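Local coordinates for TRAP dicarboxylate ABC transporter, substrate-binding protein (Roseobacter denitrificans, PDB 4OVQ) that binds beta-D-glucuronate as the periplasmic solute-binding component of a TRAP transporter and so probably delivers the sugar acid for uptake, at residues A145-N150 with S225-L230; N207-Y212 with A275-V280. All blocks are in the same frame, centred on the assembly; numbering follows the deposited sequence.

Contact 1. Residues A145-N150 with S225-L230; sequences ARSFYN and SLSQHL. With BDP (beta-D-glucopyranuronic acid), chain C.
Set between its backbone N and carbonyl carbon (chi1 51°), the imidazole of His229 folds back over 145-150, while Phe148, its ring swung beside its own backbone N (chi1 -67°), comes to meet it. The two rings lie obliquely, centroids 4.2 Å apart, with His229 CE1 above the middle of the phenyl; the carbonyl oxygen of Arg146 sits over the opposite imidazole face. Histidine suits this place because its ring can lie between the phenyl and a carbonyl oxygen while both nitrogens are held at the edge: His229 ND1 shares a 2.8 Å hydrogen bond with Ser227 OG, and NE2 is hydrogen-bonded to Glu206. Ser227 OG also accepts from Phe148 N (3.2 Å), and Ser147 OG from Gln228 N (2.8 Å), one hydroxyl from each strand taking a backbone N-H where 225-230 kinks through an inverse gamma turn centred on Leu226. These are neighbouring antiparallel strands of a mixed sheet in the two-lobed solute-binding fold, paired at Arg146 and Leu230, where Arg146 N gives Leu230 O a 2.8 Å bond. From this end Arg146, bent at chi3 (66°), grips the glucuronate with its guanidinium edge: NH1 bonds ring oxygen O5 and NH2 carboxylate O6B, both at 3.0 Å, while Glu206 holds NE. With an alanine at Phe148, one face of the imidazole would probably lose its cover. Farther along, Ser225 N is hydrogen-bonded to Phe148 O.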
loop_
_atom_site.group_PDB
_atom_site.type_symbol
_atom_site.label_atom_id
_atom_site.label_comp_id
_atom_site.label_asym_id
_atom_site.label_seq_id
_atom_site.Cartn_x
_atom_site.Cartn_y
_atom_site.Cartn_z
ATOM N N ALA A 145 0.491 -2.647 -8.715
ATOM C CA ALA A 145 -0.595 -3.591 -8.478
ATOM C C ALA A 145 -0.100 -4.814 -7.706
ATOM O O ALA A 145 1.005 -5.309 -7.941
ATOM C CB ALA A 145 -1.204 -4.042 -9.780
ATOM N N ARG A 146 -0.962 -5.307 -6.816
ATOM C CA ARG A 146 -0.727 -6.513 -6.045
ATOM C C ARG A 146 -1.327 -7.742 -6.745
ATOM O O ARG A 146 -2.462 -7.697 -7.209
ATOM C CB ARG A 146 -1.352 -6.361 -4.639
ATOM C CG ARG A 146 -0.894 -5.144 -3.896
ATOM C CD ARG A 146 -1.636 -4.952 -2.577
ATOM N NE ARG A 146 -1.372 -5.979 -1.584
ATOM C CZ ARG A 146 -0.524 -5.843 -0.563
ATOM N NH1 ARG A 146 0.260 -4.776 -0.473
ATOM N NH2 ARG A 146 -0.400 -6.822 0.296
ATOM N N SER A 147 -0.553 -8.813 -6.797
ATOM C CA SER A 147 -0.974 -10.085 -7.382
ATOM C C SER A 147 -0.619 -11.268 -6.485
ATOM O O SER A 147 0.277 -11.171 -5.646
ATOM C CB SER A 147 -0.291 -10.298 -8.725
ATOM O OG SER A 147 -0.742 -9.354 -9.679
ATOM N N PHE A 148 -1.308 -12.393 -6.698
ATOM C CA PHE A 148 -1.138 -13.566 -5.871
ATOM C C PHE A 148 0.172 -14.285 -6.122
ATOM O O PHE A 148 0.653 -14.386 -7.255
ATOM C CB PHE A 148 -2.267 -14.587 -6.121
ATOM C CG PHE A 148 -3.618 -14.127 -5.667
ATOM C CD1 PHE A 148 -3.877 -13.929 -4.321
ATOM C CD2 PHE A 148 -4.650 -13.925 -6.579
ATOM C CE1 PHE A 148 -5.129 -13.520 -3.903
ATOM C CE2 PHE A 148 -5.882 -13.521 -6.160
ATOM C CZ PHE A 148 -6.118 -13.306 -4.809
ATOM N N TYR A 149 0.729 -14.852 -5.065
ATOM C CA TYR A 149 1.817 -15.794 -5.209
ATOM C C TYR A 149 1.693 -16.941 -4.204
ATOM O O TYR A 149 1.188 -16.759 -3.101
ATOM C CB TYR A 149 3.179 -15.113 -5.091
ATOM C CG TYR A 149 3.410 -14.146 -3.935
ATOM C CD1 TYR A 149 3.928 -14.575 -2.742
ATOM C CD2 TYR A 149 3.233 -12.780 -4.114
ATOM C CE1 TYR A 149 4.221 -13.688 -1.717
ATOM C CE2 TYR A 149 3.506 -11.868 -3.100
ATOM C CZ TYR A 149 4.006 -12.333 -1.899
ATOM O OH TYR A 149 4.286 -11.415 -0.902
ATOM N N ASN A 150 2.157 -18.127 -4.591
ATOM C CA ASN A 150 2.133 -19.287 -3.711
ATOM C C ASN A 150 3.135 -20.310 -4.215
ATOM O O ASN A 150 3.677 -20.154 -5.307
ATOM C CB ASN A 150 0.739 -19.898 -3.602
ATOM C CG ASN A 150 0.356 -20.701 -4.835
ATOM O OD1 ASN A 150 0.422 -21.936 -4.821
ATOM N ND2 ASN A 150 -0.044 -20.011 -5.897
ATOM N N SER A 225 1.114 -15.084 -10.005
ATOM C CA SER A 225 -0.020 -15.016 -10.919
ATOM C C SER A 225 -0.567 -13.603 -10.945
ATOM O O SER A 225 -1.013 -13.094 -9.920
ATOM C CB SER A 225 -1.130 -15.990 -10.480
ATOM O OG SER A 225 -0.704 -17.340 -10.503
ATOM N N LEU A 226 -0.562 -12.992 -12.132
ATOM C CA LEU A 226 -0.871 -11.577 -12.317
ATOM C C LEU A 226 -2.353 -11.237 -12.265
ATOM O O LEU A 226 -2.945 -10.759 -13.241
ATOM C CB LEU A 226 -0.258 -11.059 -13.626
ATOM C CG LEU A 226 1.271 -10.998 -13.574
ATOM C CD1 LEU A 226 1.912 -11.093 -14.944
ATOM C CD2 LEU A 226 1.741 -9.724 -12.886
ATOM N N SER A 227 -2.938 -11.453 -11.092
ATOM C CA SER A 227 -4.324 -11.104 -10.824
ATOM C C SER A 227 -4.506 -9.603 -10.764
ATOM O O SER A 227 -5.550 -9.089 -11.112
ATOM C CB SER A 227 -4.747 -11.721 -9.486
ATOM O OG SER A 227 -3.754 -11.461 -8.499
ATOM N N GLN A 228 -3.491 -8.894 -10.271
ATOM C CA GLN A 228 -3.579 -7.448 -10.147
ATOM C C GLN A 228 -4.916 -7.017 -9.539
ATOM O O GLN A 228 -5.578 -6.098 -10.014
ATOM C CB GLN A 228 -3.375 -6.815 -11.523
ATOM C CG GLN A 228 -2.002 -7.111 -12.103
ATOM C CD GLN A 228 -1.834 -6.593 -13.522
ATOM O OE1 GLN A 228 -2.788 -6.552 -14.300
ATOM N NE2 GLN A 228 -0.614 -6.196 -13.862
ATOM N N HIS A 229 -5.258 -7.667 -8.425
ATOM C CA HIS A 229 -6.563 -7.538 -7.784
ATOM C C HIS A 229 -6.694 -6.308 -6.895
ATOM O O HIS A 229 -7.810 -5.882 -6.603
ATOM C CB HIS A 229 -6.855 -8.786 -6.951
ATOM C CG HIS A 229 -5.741 -9.156 -6.019
ATOM N ND1 HIS A 229 -4.818 -10.130 -6.319
ATOM C CD2 HIS A 229 -5.391 -8.661 -4.809
ATOM C CE1 HIS A 229 -3.937 -10.213 -5.338
ATOM N NE2 HIS A 229 -4.262 -9.323 -4.414
ATOM N N LEU A 230 -5.563 -5.759 -6.442
ATOM C CA LEU A 230 -5.561 -4.548 -5.627
ATOM C C LEU A 230 -4.528 -3.587 -6.197
ATOM O O LEU A 230 -3.397 -4.018 -6.536
ATOM C CB LEU A 230 -5.212 -4.887 -4.174
ATOM C CG LEU A 230 -6.324 -5.570 -3.355
ATOM C CD1 LEU A 230 -5.782 -6.187 -2.062
ATOM C CD2 LEU A 230 -7.441 -4.584 -3.055
HETATM C C1 BDP C . 3.643 -3.544 0.464
HETATM C C2 BDP C . 3.501 -2.179 1.085
HETATM C C3 BDP C . 3.877 -2.306 2.497
HETATM C C4 BDP C . 2.992 -3.293 3.182
HETATM C C5 BDP C . 3.071 -4.635 2.493
HETATM C C6 BDP C . 2.141 -5.688 3.117
HETATM O O2 BDP C . 4.482 -1.331 0.397
HETATM O O3 BDP C . 3.565 -0.991 3.090
HETATM O O4 BDP C . 3.393 -3.425 4.610
HETATM O O5 BDP C . 2.760 -4.522 1.111
HETATM O O6A BDP C . 1.954 -5.676 4.370
HETATM O O1 BDP C . 3.290 -3.570 -0.888
HETATM O O6B BDP C . 1.763 -6.581 2.319
HETATM O O HOH W 1 0.257 -17.694 -7.659
#

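Contact 2. Residues N207-Y212 with A275-V280. With BDP (beta-D-glucopyranuronic acid), chain C.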
loop_
_atom_site.group_PDB
_atom_site.type_symbol
_atom_site.label_atom_id
_atom_site.label_comp_id
_atom_site.label_asym_id
_atom_site.label_seq_id
_atom_site.Cartn_x
_atom_site.Cartn_y
_atom_site.Cartn_z
ATOM N N ASN A 207 1.151 -9.384 -3.466
ATOM C CA ASN A 207 1.891 -8.151 -3.379
ATOM C C ASN A 207 2.410 -7.718 -4.727
ATOM O O ASN A 207 2.223 -8.404 -5.709
ATOM C CB ASN A 207 3.044 -8.257 -2.381
ATOM C CG ASN A 207 3.169 -7.009 -1.542
ATOM O OD1 ASN A 207 3.275 -5.916 -2.101
ATOM N ND2 ASN A 207 3.103 -7.140 -0.217
ATOM N N ASN A 208 3.038 -6.549 -4.764
ATOM C CA ASN A 208 3.664 -6.070 -6.000
ATOM C C ASN A 208 5.009 -6.785 -6.248
ATOM O O ASN A 208 5.524 -7.506 -5.394
ATOM C CB ASN A 208 3.845 -4.561 -5.914
ATOM C CG ASN A 208 4.571 -4.123 -4.649
ATOM O OD1 ASN A 208 5.597 -4.669 -4.274
ATOM N ND2 ASN A 208 4.019 -3.101 -3.969
ATOM N N TRP A 209 5.592 -6.591 -7.436
ATOM C CA TRP A 209 6.861 -7.251 -7.744
ATOM C C TRP A 209 7.991 -6.916 -6.788
ATOM O O TRP A 209 8.710 -7.802 -6.340
ATOM C CB TRP A 209 7.350 -6.958 -9.167
ATOM C CG TRP A 209 6.568 -7.597 -10.247
ATOM C CD1 TRP A 209 5.678 -6.986 -11.066
ATOM C CD2 TRP A 209 6.623 -8.971 -10.662
ATOM N NE1 TRP A 209 5.162 -7.884 -11.968
ATOM C CE2 TRP A 209 5.731 -9.112 -11.745
ATOM C CE3 TRP A 209 7.328 -10.095 -10.217
ATOM C CZ2 TRP A 209 5.531 -10.340 -12.402
ATOM C CZ3 TRP A 209 7.122 -11.315 -10.868
ATOM C CH2 TRP A 209 6.231 -11.416 -11.952
ATOM N N PRO A 210 8.192 -5.625 -6.470
ATOM C CA PRO A 210 9.323 -5.299 -5.597
ATOM C C PRO A 210 9.266 -5.889 -4.171
ATOM O O PRO A 210 10.296 -6.227 -3.587
ATOM C CB PRO A 210 9.322 -3.764 -5.591
ATOM C CG PRO A 210 8.662 -3.392 -6.885
ATOM C CD PRO A 210 7.577 -4.420 -7.039
ATOM N N SER A 211 8.068 -6.002 -3.611
ATOM C CA SER A 211 7.909 -6.609 -2.285
ATOM C C SER A 211 8.112 -8.117 -2.359
ATOM O O SER A 211 8.739 -8.701 -1.499
ATOM C CB SER A 211 6.520 -6.337 -1.717
ATOM O OG SER A 211 6.380 -5.016 -1.225
ATOM N N TYR A 212 7.570 -8.732 -3.400
ATOM C CA TYR A 212 7.699 -10.178 -3.607
ATOM C C TYR A 212 9.176 -10.529 -3.668
ATOM O O TYR A 212 9.635 -11.503 -3.083
ATOM C CB TYR A 212 7.020 -10.545 -4.911
ATOM C CG TYR A 212 7.115 -11.977 -5.394
ATOM C CD1 TYR A 212 6.710 -13.038 -4.587
ATOM C CD2 TYR A 212 7.532 -12.272 -6.701
ATOM C CE1 TYR A 212 6.751 -14.329 -5.054
ATOM C CE2 TYR A 212 7.596 -13.577 -7.153
ATOM C CZ TYR A 212 7.204 -14.590 -6.326
ATOM O OH TYR A 212 7.254 -15.871 -6.809
ATOM N N ALA A 275 13.075 -4.425 -12.742
ATOM C CA ALA A 275 14.280 -5.073 -12.236
ATOM C C ALA A 275 13.937 -6.217 -11.288
ATOM O O ALA A 275 14.565 -7.276 -11.329
ATOM C CB ALA A 275 15.171 -4.056 -11.530
ATOM N N SER A 276 12.953 -5.983 -10.418
ATOM C CA SER A 276 12.480 -7.005 -9.479
ATOM C C SER A 276 11.890 -8.173 -10.224
ATOM O O SER A 276 12.209 -9.336 -9.956
ATOM C CB SER A 276 11.415 -6.404 -8.519
ATOM O OG SER A 276 12.069 -5.611 -7.576
ATOM N N ARG A 277 10.984 -7.875 -11.139
ATOM C CA ARG A 277 10.361 -8.939 -11.891
ATOM C C ARG A 277 11.420 -9.756 -12.648
ATOM O O ARG A 277 11.349 -10.991 -12.706
ATOM C CB ARG A 277 9.334 -8.385 -12.868
ATOM C CG ARG A 277 8.710 -9.497 -13.672
ATOM C CD ARG A 277 7.840 -9.029 -14.798
ATOM N NE ARG A 277 7.362 -10.171 -15.570
ATOM C CZ ARG A 277 6.184 -10.225 -16.177
ATOM N NH1 ARG A 277 5.366 -9.184 -16.142
ATOM N NH2 ARG A 277 5.837 -11.321 -16.845
ATOM N N ALA A 278 12.411 -9.068 -13.210
ATOM C CA ALA A 278 13.424 -9.761 -14.002
ATOM C C ALA A 278 14.311 -10.645 -13.133
ATOM O O ALA A 278 14.656 -11.772 -13.511
ATOM C CB ALA A 278 14.260 -8.766 -14.770
ATOM N N ALA A 279 14.676 -10.143 -11.961
ATOM C CA ALA A 279 15.523 -10.905 -11.060
ATOM C C ALA A 279 14.830 -12.170 -10.546
ATOM O O ALA A 279 15.473 -13.219 -10.388
ATOM C CB ALA A 279 15.987 -10.033 -9.908
ATOM N N VAL A 280 13.525 -12.112 -10.284
ATOM C CA VAL A 280 12.876 -13.318 -9.761
ATOM C C VAL A 280 12.550 -14.332 -10.863
ATOM O O VAL A 280 12.544 -15.533 -10.598
ATOM C CB VAL A 280 11.606 -13.022 -8.898
ATOM C CG1 VAL A 280 11.911 -11.971 -7.880
ATOM C CG2 VAL A 280 10.432 -12.600 -9.770
HETATM C C1 BDP C . 3.643 -3.544 0.464
HETATM C C2 BDP C . 3.501 -2.179 1.085
HETATM C C3 BDP C . 3.877 -2.306 2.497
HETATM C C4 BDP C . 2.992 -3.293 3.182
HETATM C C5 BDP C . 3.071 -4.635 2.493
HETATM C C6 BDP C . 2.141 -5.688 3.117
HETATM O O2 BDP C . 4.482 -1.331 0.397
HETATM O O3 BDP C . 3.565 -0.991 3.090
HETATM O O4 BDP C . 3.393 -3.425 4.610
HETATM O O5 BDP C . 2.760 -4.522 1.111
HETATM O O6A BDP C . 1.954 -5.676 4.370
HETATM O O1 BDP C . 3.290 -3.570 -0.888
HETATM O O6B BDP C . 1.763 -6.581 2.319
#
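Packing against the indole of Trp209 dominates the contact between 207-212 and 275-280. The extended aliphatic chain of Arg277 runs obliquely over one face of that ring, and its CG stands 3.4 Å from the centroid of the six-membered ring, only 5° off the normal: a CH-pi contact. The guanidinium continues the overlap, its plane 23° from the indole and one face above Trp209 CZ2, while NE makes a salt bridge with Glu281. Arginine fits here because its methylenes cover an aromatic face while its charged end finds a partner within its own helix. Val280 adds apolar contacts through one branch, CG2, which lies 3.7 Å from Trp209 CZ3 and also touches Tyr212 CE2. Close to the backbone, the small Ser276 lets the chains approach, its CB 3.7 Å from Trp209 O; its hydroxyl bonds Glu213. Helix 209-214, which follows strand 204-207 of the mixed sheet, thereby meets the long helix 248-282 of the two-lobed solute-binding fold. Hydrogen bonds gather at the short helix's N-terminal end, next to the glucuronate. Asn208 is its N-cap: with CG between backbone N and carbonyl carbon (chi1 52°), OD1 accepts from Ser211 N at 2.9 Å. Asn207, whose amide can both accept and donate, takes the proton of glucuronate O1 on OD1 (2.6 Å) and gives ND2 to the sugar's O5 (3.0 Å).

Both contacts are largely buried, their centres 12 Å apart, and both reach the same glucuronate, but they join different elements. Contact 1 pairs two strands of one sheet, so backbone and serine hydrogen bonds dominate; contact 2 packs a short helix on a long one, with no hydrogen bond between its segments: the indole of Trp209 lies against Val280 and the partly exposed Arg277, with Ser276 close to the backbone. Strand 204-207 connects them through Asn207 N, from which Ser147 O probably accepts at 3.0 Å; separately, the rings of Tyr149 and Tyr212 meet. The pocket chemistry differs accordingly, contact 1 supplying a cationic guanidinium suited to the sugar's carboxylate, contact 2 neutral amides.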